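Side-chain contacts in D-alanyl-lipoteichoic acid synthetase (Streptococcus pneumoniae, PDB 3BMA), which probably takes part in adding D-alanine to lipoteichoic acid at the cell membrane, in cell wall biogenesis: residues G115-P118 with A119-Q122; N177-I180 with E181-R185; V203-K207 with H208-Y212; V281-Q284 with F285-K289. The protein carries 1 engineered substitution. One frame throughout, in Å; residues are numbered along the deposited sequence.

Contact 1 of 4, residues G115-P118 with A119-Q122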
loop_
_atom_site.group_PDB
_atom_site.type_symbol
_atom_site.label_atom_id
_atom_site.label_comp_id
_atom_site.label_asym_id
_atom_site.label_seq_id
_atom_site.Cartn_x
_atom_site.Cartn_y
_atom_site.Cartn_z
ATOM N N GLY C 115 7.943 -36.846 16.416
ATOM C CA GLY C 115 6.881 -35.913 16.767
ATOM C C GLY C 115 5.642 -36.110 15.918
ATOM O O GLY C 115 5.300 -37.243 15.570
ATOM N N TYR C 116 4.974 -35.004 15.589
ATOM C CA TYR C 116 3.695 -35.047 14.875
ATOM C C TYR C 116 3.865 -35.477 13.415
ATOM O O TYR C 116 4.939 -35.311 12.824
ATOM C CB TYR C 116 2.958 -33.693 14.964
ATOM C CG TYR C 116 3.532 -32.616 14.064
ATOM C CD1 TYR C 116 4.541 -31.768 14.513
ATOM C CD2 TYR C 116 3.076 -32.455 12.757
ATOM C CE1 TYR C 116 5.079 -30.794 13.683
ATOM C CE2 TYR C 116 3.614 -31.494 11.930
ATOM C CZ TYR C 116 4.609 -30.662 12.394
ATOM O OH TYR C 116 5.132 -29.697 11.564
ATOM N N ASP C 117 2.781 -36.010 12.858
ATOM C CA ASP C 117 2.698 -36.456 11.473
ATOM C C ASP C 117 2.411 -35.266 10.557
ATOM O O ASP C 117 1.331 -34.670 10.644
ATOM C CB ASP C 117 1.582 -37.507 11.361
ATOM C CG ASP C 117 1.436 -38.092 9.963
ATOM O OD1 ASP C 117 2.399 -38.074 9.168
ATOM O OD2 ASP C 117 0.331 -38.594 9.671
ATOM N N PRO C 118 3.375 -34.921 9.672
ATOM C CA PRO C 118 3.259 -33.795 8.739
ATOM C C PRO C 118 2.065 -33.891 7.785
ATOM O O PRO C 118 1.503 -32.865 7.419
ATOM C CB PRO C 118 4.571 -33.858 7.952
ATOM C CG PRO C 118 5.517 -34.572 8.854
ATOM C CD PRO C 118 4.669 -35.610 9.514
ATOM N N ALA C 119 1.688 -35.108 7.399
ATOM C CA ALA C 119 0.514 -35.343 6.559
ATOM C C ALA C 119 -0.787 -35.006 7.279
ATOM O O ALA C 119 -1.753 -34.579 6.650
ATOM C CB ALA C 119 0.492 -36.794 6.061
ATOM N N ALA C 120 -0.805 -35.203 8.597
ATOM C CA ALA C 120 -1.952 -34.840 9.434
ATOM C C ALA C 120 -2.064 -33.328 9.644
ATOM O O ALA C 120 -3.149 -32.764 9.509
ATOM C CB ALA C 120 -1.894 -35.570 10.777
ATOM N N PHE C 121 -0.939 -32.685 9.960
ATOM C CA PHE C 121 -0.862 -31.227 10.169
ATOM C C PHE C 121 -1.453 -30.394 9.030
ATOM O O PHE C 121 -2.165 -29.423 9.285
ATOM C CB PHE C 121 0.596 -30.805 10.400
ATOM C CG PHE C 121 0.772 -29.355 10.790
ATOM C CD1 PHE C 121 0.804 -28.987 12.129
ATOM C CD2 PHE C 121 0.933 -28.361 9.822
ATOM C CE1 PHE C 121 0.964 -27.655 12.500
ATOM C CE2 PHE C 121 1.098 -27.027 10.185
ATOM C CZ PHE C 121 1.116 -26.674 11.527
ATOM N N GLN C 122 -1.137 -30.783 7.791
ATOM C CA GLN C 122 -1.528 -30.082 6.562
ATOM C C GLN C 122 -3.030 -29.866 6.431
ATOM O O GLN C 122 -3.478 -28.876 5.844
ATOM C CB GLN C 122 -1.066 -30.886 5.346
ATOM C CG GLN C 122 0.414 -30.821 5.054
ATOM C CD GLN C 122 0.872 -31.856 4.040
ATOM O OE1 GLN C 122 2.010 -31.814 3.572
ATOM N NE2 GLN C 122 -0.011 -32.789 3.692
#
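The carbonyl oxygen of Asp-117 is shared by two amides of the first helical turn. Phe-121 N reaches Asp-117 O over 3.1 Å, nearly straight at the hydrogen (164°) and in the carbonyl plane, while Ala-120 N adds a weak, more bent bond of 3.0 Å to Asp-117 O. Asp-117 is the N-cap of helix 118-124, and Pro-118, which has no N-H to give, takes the first place inside it. The Asp-117 carboxylate swings over the start of the helix, where Asp-117 OD1 comes 3.9 Å from Ala-119 CB and Asp-117 OD2 equally near Ala-120 CB. One residue on, Gln-122 N makes a weak bond to Pro-118 O, and Gln-122 CG lies 3.3 Å from that oxygen.

Tyr-116 and Phe-121 carry the apolar side. Tyr-116 CE2 touches Phe-121 CB at 3.5 Å, and the ring planes stand 40° apart, the Tyr-116 hydroxyl coming over one face of the phenylalanine. The Tyr-116 ring owes this place to chi1 of 76°, which sets CG between backbone N and carbonyl carbon. Its OH is hydrogen-bonded to Gln-153 of helix 141-153, whose amide also donates to Pro-118 O; Leu-84 of helix 83-90 touches both side chains. The negative Asp-117 side chain beside the helix N-terminus should interact favourably with the helix dipole.

Contact 2 of 4, residues N177-I180 with E181-R185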
loop_
_atom_site.group_PDB
_atom_site.type_symbol
_atom_site.label_atom_id
_atom_site.label_comp_id
_atom_site.label_asym_id
_atom_site.label_seq_id
_atom_site.Cartn_x
_atom_site.Cartn_y
_atom_site.Cartn_z
ATOM N N ASN C 177 4.817 -5.114 8.053
ATOM C CA ASN C 177 3.778 -5.038 9.086
ATOM C C ASN C 177 2.418 -4.624 8.546
ATOM O O ASN C 177 1.401 -5.213 8.911
ATOM C CB ASN C 177 4.197 -4.077 10.207
ATOM C CG ASN C 177 5.202 -4.692 11.160
ATOM O OD1 ASN C 177 5.351 -5.911 11.223
ATOM N ND2 ASN C 177 5.893 -3.846 11.917
ATOM N N GLU C 178 2.418 -3.611 7.680
ATOM C CA GLU C 178 1.209 -3.129 7.021
ATOM C C GLU C 178 0.581 -4.213 6.151
ATOM O O GLU C 178 -0.633 -4.422 6.205
ATOM C CB GLU C 178 1.501 -1.858 6.211
ATOM C CG GLU C 178 0.455 -1.463 5.143
ATOM C CD GLU C 178 -0.946 -1.151 5.692
ATOM O OE1 GLU C 178 -1.886 -1.082 4.872
ATOM O OE2 GLU C 178 -1.121 -0.969 6.920
ATOM N N MET C 179 1.417 -4.908 5.379
ATOM C CA MET C 179 0.973 -6.022 4.540
ATOM C C MET C 179 0.324 -7.147 5.348
ATOM O O MET C 179 -0.732 -7.656 4.966
ATOM C CB MET C 179 2.131 -6.560 3.691
ATOM C CG MET C 179 2.446 -5.714 2.454
ATOM S SD MET C 179 1.106 -5.648 1.245
ATOM C CE MET C 179 1.024 -7.359 0.754
ATOM N N ILE C 180 0.954 -7.510 6.466
ATOM C CA ILE C 180 0.427 -8.519 7.398
ATOM C C ILE C 180 -0.940 -8.113 7.954
ATOM O O ILE C 180 -1.883 -8.905 7.931
ATOM C CB ILE C 180 1.423 -8.786 8.559
ATOM C CG1 ILE C 180 2.619 -9.592 8.061
ATOM C CG2 ILE C 180 0.764 -9.536 9.706
ATOM C CD1 ILE C 180 3.777 -9.574 9.004
ATOM N N GLU C 181 -1.037 -6.868 8.412
ATOM C CA GLU C 181 -2.246 -6.341 9.044
ATOM C C GLU C 181 -3.412 -6.222 8.073
ATOM O O GLU C 181 -4.567 -6.455 8.447
ATOM C CB GLU C 181 -1.952 -4.978 9.664
ATOM C CG GLU C 181 -1.204 -5.042 10.982
ATOM C CD GLU C 181 -0.384 -3.794 11.244
ATOM O OE1 GLU C 181 0.687 -3.918 11.875
ATOM O OE2 GLU C 181 -0.801 -2.693 10.812
ATOM N N LEU C 182 -3.111 -5.861 6.830
ATOM C CA LEU C 182 -4.131 -5.758 5.794
ATOM C C LEU C 182 -4.635 -7.181 5.575
ATOM O O LEU C 182 -5.817 -7.467 5.764
ATOM C CB LEU C 182 -3.526 -5.211 4.499
ATOM C CG LEU C 182 -4.493 -5.011 3.329
ATOM C CD1 LEU C 182 -4.054 -5.828 2.124
ATOM C CD2 LEU C 182 -5.912 -5.373 3.738
ATOM N N LEU C 183 -3.729 -8.069 5.178
ATOM C CA LEU C 183 -4.114 -9.391 4.685
ATOM C C LEU C 183 -4.746 -10.288 5.748
ATOM O O LEU C 183 -5.572 -11.145 5.423
ATOM C CB LEU C 183 -2.924 -10.089 4.016
ATOM C CG LEU C 183 -2.304 -9.442 2.765
ATOM C CD1 LEU C 183 -1.000 -10.138 2.393
ATOM C CD2 LEU C 183 -3.261 -9.407 1.571
ATOM N N ALA C 184 -4.355 -10.084 7.007
ATOM C CA ALA C 184 -4.935 -10.801 8.141
ATOM C C ALA C 184 -6.364 -10.354 8.404
ATOM O O ALA C 184 -7.219 -11.182 8.711
ATOM C CB ALA C 184 -4.088 -10.624 9.396
ATOM N N ARG C 185 -6.607 -9.048 8.286
ATOM C CA ARG C 185 -7.951 -8.484 8.400
ATOM C C ARG C 185 -8.847 -8.977 7.282
ATOM O O ARG C 185 -10.015 -9.280 7.511
ATOM C CB ARG C 185 -7.916 -6.957 8.368
ATOM C CG ARG C 185 -7.748 -6.293 9.717
ATOM C CD ARG C 185 -8.082 -4.806 9.638
ATOM N NE ARG C 185 -7.243 -4.100 8.666
ATOM C CZ ARG C 185 -6.026 -3.619 8.921
ATOM N NH1 ARG C 185 -5.474 -3.757 10.122
ATOM N NH2 ARG C 185 -5.350 -3.002 7.968
HETATM O O HOH W 1 0.188 -0.566 9.348
#
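The carboxylates of Glu-178 and Glu-181 come together at their OE2 atoms, 4.3 Å apart, and water 1 sits between them. It donates to Glu-178 OE2 and to Glu-181 OE2, each at 2.8 Å, which probably eases the repulsion of the like charges. The Glu-181 chain runs extended beyond CG, which lies anti to the carbonyl carbon (chi1 -77°), an extended course that takes it along the Asn-177 carbonyl, with Glu-181 CG 3.3 Å from Asn-177 O; Glu-181 OE1 ends 3.9 Å from Asn-177 CB. Met-179 and Leu-183 instead lie side by side and point the same way: the methionine chain bends at chi2 and chi3, bringing Met-179 CE to Leu-183 CD1 at 3.8 Å.

All this rides on regular alpha-helical i to i+4 bonding in helix 174-194, from Glu-181 N to Asn-177 O (3.0 Å) through Ala-184 N to Ile-180 O. The helix also joins subunits. Glu-181 OE1 forms a salt bridge with Arg-189 of the third subunit, and Arg-185 pairs with Glu-178 of that same subunit. Within its own chain, the guanidinium of Arg-185 lies flat over Glu-181 O, which stands 3.2 Å above the plane. Ile-180 and Ala-184 pack on helix 127-136.

Contact 3 of 4, residues V203-K207 with H208-Y212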
loop_
_atom_site.group_PDB
_atom_site.type_symbol
_atom_site.label_atom_id
_atom_site.label_comp_id
_atom_site.label_asym_id
_atom_site.label_seq_id
_atom_site.Cartn_x
_atom_site.Cartn_y
_atom_site.Cartn_z
ATOM N N VAL C 203 -27.048 -35.167 10.936
ATOM C CA VAL C 203 -26.729 -36.596 11.022
ATOM C C VAL C 203 -25.692 -36.824 12.129
ATOM O O VAL C 203 -25.826 -37.747 12.942
ATOM C CB VAL C 203 -26.257 -37.164 9.643
ATOM C CG1 VAL C 203 -25.455 -38.460 9.793
ATOM C CG2 VAL C 203 -27.452 -37.382 8.720
ATOM N N ASN C 204 -24.689 -35.948 12.169
ATOM C CA ASN C 204 -23.590 -36.033 13.127
ATOM C C ASN C 204 -23.987 -35.744 14.582
ATOM O O ASN C 204 -23.367 -36.272 15.505
ATOM C CB ASN C 204 -22.445 -35.115 12.691
ATOM C CG ASN C 204 -21.086 -35.629 13.123
ATOM O OD1 ASN C 204 -20.737 -35.587 14.302
ATOM N ND2 ASN C 204 -20.305 -36.108 12.162
ATOM N N TYR C 205 -25.011 -34.913 14.781
ATOM C CA TYR C 205 -25.511 -34.608 16.127
ATOM C C TYR C 205 -26.316 -35.769 16.700
ATOM O O TYR C 205 -26.174 -36.101 17.877
ATOM C CB TYR C 205 -26.370 -33.333 16.144
ATOM C CG TYR C 205 -26.657 -32.810 17.542
ATOM C CD1 TYR C 205 -25.794 -31.909 18.152
ATOM C CD2 TYR C 205 -27.790 -33.219 18.253
ATOM C CE1 TYR C 205 -26.034 -31.430 19.433
ATOM C CE2 TYR C 205 -28.042 -32.746 19.539
ATOM C CZ TYR C 205 -27.158 -31.850 20.120
ATOM O OH TYR C 205 -27.387 -31.365 21.386
ATOM N N ASP C 206 -27.170 -36.363 15.870
ATOM C CA ASP C 206 -28.056 -37.437 16.306
ATOM C C ASP C 206 -27.319 -38.729 16.634
ATOM O O ASP C 206 -27.533 -39.301 17.700
ATOM C CB ASP C 206 -29.164 -37.687 15.280
ATOM C CG ASP C 206 -30.374 -36.796 15.498
ATOM O OD1 ASP C 206 -31.509 -37.311 15.402
ATOM O OD2 ASP C 206 -30.194 -35.588 15.775
ATOM N N LYS C 207 -26.434 -39.158 15.733
ATOM C CA LYS C 207 -25.666 -40.398 15.903
ATOM C C LYS C 207 -24.645 -40.357 17.048
ATOM O O LYS C 207 -24.241 -41.404 17.558
ATOM C CB LYS C 207 -24.965 -40.780 14.596
ATOM C CG LYS C 207 -25.876 -41.423 13.562
ATOM C CD LYS C 207 -25.089 -41.888 12.345
ATOM C CE LYS C 207 -26.001 -42.527 11.308
ATOM N NZ LYS C 207 -25.246 -42.971 10.103
ATOM N N HIS C 208 -24.243 -39.154 17.452
ATOM C CA HIS C 208 -23.225 -38.991 18.486
ATOM C C HIS C 208 -23.753 -38.505 19.839
ATOM O O HIS C 208 -23.262 -38.939 20.882
ATOM C CB HIS C 208 -22.104 -38.071 17.995
ATOM C CG HIS C 208 -21.275 -38.659 16.893
ATOM N ND1 HIS C 208 -20.795 -37.909 15.843
ATOM C CD2 HIS C 208 -20.839 -39.925 16.681
ATOM C CE1 HIS C 208 -20.098 -38.685 15.032
ATOM N NE2 HIS C 208 -20.110 -39.913 15.517
ATOM N N VAL C 209 -24.741 -37.612 19.825
ATOM C CA VAL C 209 -25.258 -37.018 21.064
ATOM C C VAL C 209 -26.690 -37.454 21.399
ATOM O O VAL C 209 -26.932 -37.981 22.487
ATOM C CB VAL C 209 -25.127 -35.465 21.071
ATOM C CG1 VAL C 209 -25.838 -34.846 22.275
ATOM C CG2 VAL C 209 -23.670 -35.061 21.076
ATOM N N ALA C 210 -27.617 -37.251 20.462
ATOM C CA ALA C 210 -29.055 -37.457 20.706
ATOM C C ALA C 210 -29.477 -38.906 20.977
ATOM O O ALA C 210 -30.474 -39.141 21.668
ATOM C CB ALA C 210 -29.884 -36.863 19.569
ATOM N N LYS C 211 -28.725 -39.866 20.440
ATOM C CA LYS C 211 -29.033 -41.287 20.626
ATOM C C LYS C 211 -28.662 -41.817 22.014
ATOM O O LYS C 211 -29.283 -42.764 22.505
ATOM C CB LYS C 211 -28.385 -42.149 19.530
ATOM C CG LYS C 211 -29.042 -42.071 18.135
ATOM C CD LYS C 211 -30.344 -42.876 18.001
ATOM C CE LYS C 211 -31.593 -41.994 18.070
ATOM N NZ LYS C 211 -31.676 -41.001 16.959
ATOM N N TYR C 212 -27.661 -41.204 22.642
ATOM C CA TYR C 212 -27.217 -41.609 23.980
ATOM C C TYR C 212 -27.971 -40.899 25.116
ATOM O O TYR C 212 -27.738 -41.183 26.296
ATOM C CB TYR C 212 -25.705 -41.406 24.137
ATOM C CG TYR C 212 -24.857 -42.315 23.275
ATOM C CD1 TYR C 212 -24.629 -43.639 23.641
ATOM C CD2 TYR C 212 -24.272 -41.846 22.100
ATOM C CE1 TYR C 212 -23.849 -44.479 22.853
ATOM C CE2 TYR C 212 -23.485 -42.677 21.304
ATOM C CZ TYR C 212 -23.277 -43.992 21.688
ATOM O OH TYR C 212 -22.502 -44.823 20.909
#
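Val-209 can be followed outward from CB, which stands over one face of the Tyr-205 ring, 4.2 Å from its centroid and only 10° off the normal, a CH-pi contact. Val-209 CB also passes 3.4 Å from Tyr-205 O. Beyond it the branches part: Val-209 CG1, anti to the backbone N (chi1 172°), goes to the hydroxyl end of the ring and meets Tyr-205 CZ and OH, each at 3.9 Å, whereas Val-209 CG2 keeps to the backbone side, with Tyr-205 O as its nearest neighbour across the contact. On the same side of the ring, Ala-210 CB comes in obliquely at 4.4 Å from Tyr-205 CD2.

Tyr-205 O accepts two N-H groups from opposite faces of its carbonyl plane. Val-209 N reaches it at 2.9 Å and Ala-210 N, five residues on, reaches Tyr-205 O at 3.2 Å, the mark of a pi-type turn that widens the helix here. A weak bond from Lys-211 N to Asp-206 O continues the wider spacing. Opposite charges also approach, with Lys-211 NZ 4.0 Å from Asp-206 OD1, too far apart for a salt bridge.

His-208 stacks on Phe-55, and a weak hydrogen bond joins His-208 NE2 and Arg-54. Tyr-205 and Val-209 pack on the loop residue Val-19; Tyr-205 also touches Glu-65, and Tyr-212 touches Val-62, so the turn lies against helix 60-66.

Contact 4 of 4, residues V281-Q284 with F285-K289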
loop_
_atom_site.group_PDB
_atom_site.type_symbol
_atom_site.label_atom_id
_atom_site.label_comp_id
_atom_site.label_asym_id
_atom_site.label_seq_id
_atom_site.Cartn_x
_atom_site.Cartn_y
_atom_site.Cartn_z
ATOM N N VAL C 281 1.926 -23.767 23.321
ATOM C CA VAL C 281 0.595 -23.771 23.911
ATOM C C VAL C 281 0.593 -23.124 25.307
ATOM O O VAL C 281 -0.200 -22.217 25.567
ATOM C CB VAL C 281 0.033 -25.216 23.946
ATOM C CG1 VAL C 281 -1.137 -25.354 24.910
ATOM C CG2 VAL C 281 -0.369 -25.662 22.548
ATOM N N LEU C 282 1.507 -23.567 26.176
ATOM C CA LEU C 282 1.600 -23.079 27.558
ATOM C C LEU C 282 1.871 -21.584 27.631
ATOM O O LEU C 282 1.311 -20.898 28.489
ATOM C CB LEU C 282 2.672 -23.848 28.345
ATOM C CG LEU C 282 2.510 -25.372 28.449
ATOM C CD1 LEU C 282 3.652 -25.995 29.228
ATOM C CD2 LEU C 282 1.169 -25.761 29.057
ATOM N N THR C 283 2.719 -21.095 26.721
ATOM C CA THR C 283 3.001 -19.663 26.576
ATOM C C THR C 283 1.745 -18.887 26.198
ATOM O O THR C 283 1.481 -17.819 26.757
ATOM C CB THR C 283 4.105 -19.403 25.525
ATOM O OG1 THR C 283 5.255 -20.195 25.840
ATOM C CG2 THR C 283 4.510 -17.939 25.503
ATOM N N GLN C 284 0.966 -19.437 25.266
ATOM C CA GLN C 284 -0.298 -18.826 24.863
ATOM C C GLN C 284 -1.303 -18.811 26.015
ATOM O O GLN C 284 -2.026 -17.830 26.199
ATOM C CB GLN C 284 -0.890 -19.526 23.636
ATOM C CG GLN C 284 -1.942 -18.689 22.912
ATOM C CD GLN C 284 -1.441 -17.290 22.583
ATOM O OE1 GLN C 284 -0.479 -17.121 21.830
ATOM N NE2 GLN C 284 -2.091 -16.282 23.149
ATOM N N PHE C 285 -1.318 -19.891 26.794
ATOM C CA PHE C 285 -2.152 -19.990 27.994
ATOM C C PHE C 285 -1.789 -18.937 29.045
ATOM O O PHE C 285 -2.663 -18.411 29.732
ATOM C CB PHE C 285 -2.058 -21.394 28.607
ATOM C CG PHE C 285 -2.851 -22.450 27.870
ATOM C CD1 PHE C 285 -3.686 -22.120 26.797
ATOM C CD2 PHE C 285 -2.794 -23.780 28.281
ATOM C CE1 PHE C 285 -4.431 -23.099 26.143
ATOM C CE2 PHE C 285 -3.537 -24.766 27.632
ATOM C CZ PHE C 285 -4.350 -24.426 26.559
ATOM N N SER C 286 -0.498 -18.632 29.152
ATOM C CA SER C 286 -0.007 -17.620 30.078
ATOM C C SER C 286 -0.345 -16.203 29.622
ATOM O O SER C 286 -0.761 -15.371 30.431
ATOM C CB SER C 286 1.505 -17.776 30.276
ATOM O OG SER C 286 2.032 -16.765 31.121
ATOM N N LYS C 287 -0.155 -15.938 28.328
ATOM C CA LYS C 287 -0.440 -14.631 27.732
ATOM C C LYS C 287 -1.930 -14.305 27.757
ATOM O O LYS C 287 -2.313 -13.161 28.001
ATOM C CB LYS C 287 0.049 -14.583 26.286
ATOM C CG LYS C 287 1.555 -14.492 26.105
ATOM C CD LYS C 287 1.900 -14.719 24.643
ATOM C CE LYS C 287 3.362 -14.456 24.365
ATOM N NZ LYS C 287 3.648 -14.513 22.906
ATOM N N SER C 288 -2.759 -15.319 27.507
ATOM C CA SER C 288 -4.212 -15.149 27.433
ATOM C C SER C 288 -4.894 -15.315 28.786
ATOM O O SER C 288 -6.102 -15.103 28.899
ATOM C CB SER C 288 -4.822 -16.133 26.428
ATOM O OG SER C 288 -4.105 -16.147 25.208
ATOM N N LYS C 289 -4.108 -15.688 29.798
ATOM C CA LYS C 289 -4.583 -15.958 31.164
ATOM C C LYS C 289 -5.665 -17.037 31.211
ATOM O O LYS C 289 -6.668 -16.879 31.913
ATOM C CB LYS C 289 -5.083 -14.680 31.873
ATOM C CG LYS C 289 -4.101 -13.519 31.910
ATOM C CD LYS C 289 -4.624 -12.411 32.806
ATOM C CE LYS C 289 -3.861 -11.114 32.590
ATOM N NZ LYS C 289 -4.177 -10.491 31.268
HETATM O O HOH W 2 2.289 -16.974 21.784
#
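The Ser-288 hydroxyl bonds twice to Gln-284, once to its backbone carbonyl and once to its side-chain amide. Ser-288 OG donates to Gln-284 O at 2.9 Å and accepts from Gln-284 NE2, also at 2.9 Å; the amide N-H points well (157°), and the hydroxyl lies close to the amide plane. One oxygen thus gives and takes, and its proton is placed by the carbonyl. Gln-284 O holds a second donor, Ser-288 N at 2.9 Å, which comes from the opposite face of the carbonyl plane. The Gln-284 side chain, with CG anti to the backbone N (chi1 -162°) and a bend at chi2, brings its amide back over the helix to Ser-288. The other end of that amide is met as well: water 2 donates to Gln-284 OE1 at 2.8 Å and accepts from Lys-287 NZ at 3.0 Å. Lys-287 NZ also makes a salt bridge to Asp-140, its strongest partner, and a hydrogen bond to Ser-138. Thr-283 OG1 bonds to Gln-279 O one turn back, while Thr-283 CG2 lies alongside Lys-287 CE.

The other side is apolar. Val-281 CG1 sits over one face of the Phe-285 ring, displaced toward the rim and 3.9 Å from the centroid, a CH-pi contact. Val-281 and Phe-285 also touch Met-90 of helix 83-90 and residues of strand 101-105, and Phe-285 reaches strand 291-296, so helix 274-287 packs against the parallel sheet.

Both ends of the Gln-284 amide thus have a partner, and Ser-288 ties off the carbonyl near the helix end just before Lys-289 takes positive phi.

Overall arrangement
The four contacts follow one another along the chain, all within the part that belongs to the DltD family, and none touches another. Contacts 1 and 4 approach nearest, about 10 Å between their closest atoms, and both lean on helix 83-90. Contact 4 packs on the parallel sheet itself, whereas contact 2 lies about 29 Å from the chain centre on a helix that meets other subunits; its centre is about 24 Å from that of contact 4. Contact 3 lies on the opposite side of the chain centre from contact 4, and about 41 Å from contact 2, centre to centre. A glycerol, probably from crystallisation, lies about 5 Å from the Asp-117 side chain in contact 1.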